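Local structure of cypemycin cysteine dehydrogenase (decarboxylating) (Streptomyces sp, 6JDD) at residues Thr119-Ile125 / Arg146-Ala152. The protein oxidatively decarboxylates the C-terminal cysteine of the cypemycin precursor peptide, using FAD, on the way to the aminovinyl-cysteine ring. Residues are numbered along the deposited sequence; the frame is centred on the assembly and turned at random.
Sequences TDAPLVI and RPNVEFA
With CG lying between its own backbone N and carbonyl carbon (chi1 55°), Asn148 carries its amide across to the loop 119-121, while Phe151, its CG anti to the carbonyl carbon (chi1 -73°), lays its ring alongside Ile125. Asn148 ND2 donates to Ala121 O at 2.9 Å with an N-H...O angle of 158°; the acceptor lies close to the amide plane, although the donor is tilted from the plane of the carbonyl. A second, weak bond runs from the same nitrogen to Thr119 O at 3.1 Å. Asparagine suits this buried place because one short amide can serve two carbonyls of a loop that has just left a helix; an alanine here would probably leave Ala121 O, and more weakly Thr119 O, without this donor, and the loop less firmly tied to the turn that leads into strand 149-151. Beyond the loop, Leu123-Ile125 pairs in parallel with Val149-Phe151, the two strands of a beta-alpha-beta unit whose crossover is helix 134-142, at the edge of the flavoprotein's parallel sheet. Glu150 lies astride the pairing: its N donates to Leu123 O at 3.0 Å, and its O accepts from Ile125 N at 2.9 Å, while its carboxylate leads away to a salt bridge with Arg181. On the face with Leu123, the branched Ile125 touches two residues of the other strand: CD1 meets Val149 CG1 at 3.9 Å, and CB sits over the Phe151 ring in a CH-pi contact, 4.2 Å from the centroid. Ile125 CG2 adds a 3.6 Å contact with Phe151 CE2, and Val100 and Leu143 pack against both residues. On the opposite face, with Glu150, Val124 CG1 reaches Ala152 CB, just past the end of strand 149-151, at 3.9 Å; the small methyl suits this spot.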
loop_
_atom_site.group_PDB
_atom_site.type_symbol
_atom_site.label_atom_id
_atom_site.label_comp_id
_atom_site.label_asym_id
_atom_site.label_seq_id
_atom_site.Cartn_x
_atom_site.Cartn_y
_atom_site.Cartn_z
ATOM N N THR A 119 28.273 -14.714 24.666
ATOM C CA THR A 119 29.379 -15.597 24.242
ATOM C C THR A 119 30.511 -15.493 25.274
ATOM O O THR A 119 30.718 -14.401 25.847
ATOM C CB THR A 119 29.837 -15.308 22.815
ATOM O OG1 THR A 119 30.797 -16.299 22.452
ATOM C CG2 THR A 119 30.442 -13.931 22.682
ATOM N N ASP A 120 31.208 -16.608 25.464
ATOM C CA ASP A 120 32.525 -16.701 26.150
ATOM C C ASP A 120 33.662 -16.761 25.136
ATOM O O ASP A 120 34.811 -16.659 25.570
ATOM C CB ASP A 120 32.626 -17.959 27.025
ATOM C CG ASP A 120 31.617 -17.901 28.160
ATOM O OD1 ASP A 120 31.479 -16.792 28.797
ATOM O OD2 ASP A 120 30.926 -18.937 28.359
ATOM N N ALA A 121 33.367 -16.983 23.859
ATOM C CA ALA A 121 34.403 -17.142 22.819
ATOM C C ALA A 121 35.132 -15.811 22.629
ATOM O O ALA A 121 34.634 -14.735 22.974
ATOM C CB ALA A 121 33.785 -17.625 21.520
ATOM N N PRO A 122 36.353 -15.850 22.050
ATOM C CA PRO A 122 37.050 -14.628 21.659
ATOM C C PRO A 122 36.172 -13.729 20.779
ATOM O O PRO A 122 35.597 -14.175 19.853
ATOM C CB PRO A 122 38.244 -15.149 20.861
ATOM C CG PRO A 122 38.445 -16.571 21.333
ATOM C CD PRO A 122 37.078 -17.082 21.702
ATOM N N LEU A 123 36.089 -12.467 21.160
ATOM C CA LEU A 123 35.285 -11.420 20.497
ATOM C C LEU A 123 36.236 -10.317 20.102
ATOM O O LEU A 123 36.740 -9.671 20.982
ATOM C CB LEU A 123 34.264 -10.878 21.498
ATOM C CG LEU A 123 33.048 -10.178 20.900
ATOM C CD1 LEU A 123 31.951 -10.079 21.914
ATOM C CD2 LEU A 123 33.394 -8.799 20.387
ATOM N N VAL A 124 36.459 -10.122 18.818
ATOM C CA VAL A 124 37.407 -9.096 18.311
ATOM C C VAL A 124 36.628 -7.994 17.615
ATOM O O VAL A 124 35.759 -8.274 16.829
ATOM C CB VAL A 124 38.448 -9.695 17.372
ATOM C CG1 VAL A 124 39.516 -8.676 17.038
ATOM C CG2 VAL A 124 39.059 -10.947 17.972
ATOM N N ILE A 125 37.019 -6.770 17.895
ATOM C CA ILE A 125 36.284 -5.561 17.459
ATOM C C ILE A 125 37.183 -4.788 16.507
ATOM O O ILE A 125 38.213 -4.213 16.953
ATOM C CB ILE A 125 35.839 -4.707 18.652
ATOM C CG1 ILE A 125 35.007 -5.541 19.616
ATOM C CG2 ILE A 125 35.088 -3.478 18.156
ATOM C CD1 ILE A 125 34.539 -4.801 20.832
ATOM N N ARG A 146 35.314 -7.712 30.545
ATOM C CA ARG A 146 35.044 -8.985 29.846
ATOM C C ARG A 146 36.361 -9.526 29.322
ATOM O O ARG A 146 37.027 -8.905 28.500
ATOM C CB ARG A 146 34.027 -8.786 28.721
ATOM C CG ARG A 146 32.647 -8.362 29.219
ATOM C CD ARG A 146 31.550 -8.495 28.186
ATOM N NE ARG A 146 31.409 -9.863 27.705
ATOM C CZ ARG A 146 30.841 -10.189 26.555
ATOM N NH1 ARG A 146 30.355 -9.238 25.778
ATOM N NH2 ARG A 146 30.767 -11.452 26.174
ATOM N N PRO A 147 36.754 -10.733 29.768
ATOM C CA PRO A 147 38.073 -11.243 29.429
ATOM C C PRO A 147 38.164 -11.638 27.955
ATOM O O PRO A 147 39.200 -11.616 27.412
ATOM C CB PRO A 147 38.233 -12.425 30.398
ATOM C CG PRO A 147 36.796 -12.911 30.684
ATOM C CD PRO A 147 35.944 -11.664 30.588
ATOM N N ASN A 148 37.051 -11.949 27.314
ATOM C CA ASN A 148 37.081 -12.478 25.925
ATOM C C ASN A 148 37.111 -11.345 24.890
ATOM O O ASN A 148 37.216 -11.647 23.724
ATOM C CB ASN A 148 35.926 -13.452 25.720
ATOM C CG ASN A 148 34.562 -12.872 26.053
ATOM O OD1 ASN A 148 34.418 -12.094 27.008
ATOM N ND2 ASN A 148 33.540 -13.300 25.298
ATOM N N VAL A 149 37.004 -10.081 25.275
ATOM C CA VAL A 149 36.853 -8.990 24.276
ATOM C C VAL A 149 38.198 -8.338 24.008
ATOM O O VAL A 149 38.835 -7.979 24.958
ATOM C CB VAL A 149 35.852 -7.968 24.807
ATOM C CG1 VAL A 149 35.840 -6.713 23.981
ATOM C CG2 VAL A 149 34.491 -8.596 24.901
ATOM N N GLU A 150 38.552 -8.114 22.752
ATOM C CA GLU A 150 39.727 -7.301 22.344
ATOM C C GLU A 150 39.378 -6.427 21.145
ATOM O O GLU A 150 38.518 -6.793 20.366
ATOM C CB GLU A 150 40.913 -8.173 21.937
ATOM C CG GLU A 150 41.650 -8.695 23.145
ATOM C CD GLU A 150 42.985 -9.392 22.920
ATOM O OE1 GLU A 150 43.663 -9.161 21.853
ATOM O OE2 GLU A 150 43.357 -10.168 23.833
ATOM N N PHE A 151 40.113 -5.340 20.977
ATOM C CA PHE A 151 40.101 -4.530 19.744
ATOM C C PHE A 151 41.198 -5.049 18.835
ATOM O O PHE A 151 42.203 -5.452 19.283
ATOM C CB PHE A 151 40.245 -3.053 20.087
ATOM C CG PHE A 151 38.987 -2.487 20.696
ATOM C CD1 PHE A 151 38.708 -2.674 22.041
ATOM C CD2 PHE A 151 38.085 -1.794 19.902
ATOM C CE1 PHE A 151 37.520 -2.197 22.557
ATOM C CE2 PHE A 151 36.923 -1.286 20.425
ATOM C CZ PHE A 151 36.653 -1.475 21.757
ATOM N N ALA A 152 40.944 -5.049 17.549
ATOM C CA ALA A 152 41.855 -5.637 16.558
ATOM C C ALA A 152 43.081 -4.753 16.510
ATOM O O ALA A 152 42.972 -3.583 16.857
ATOM C CB ALA A 152 41.184 -5.708 15.201
#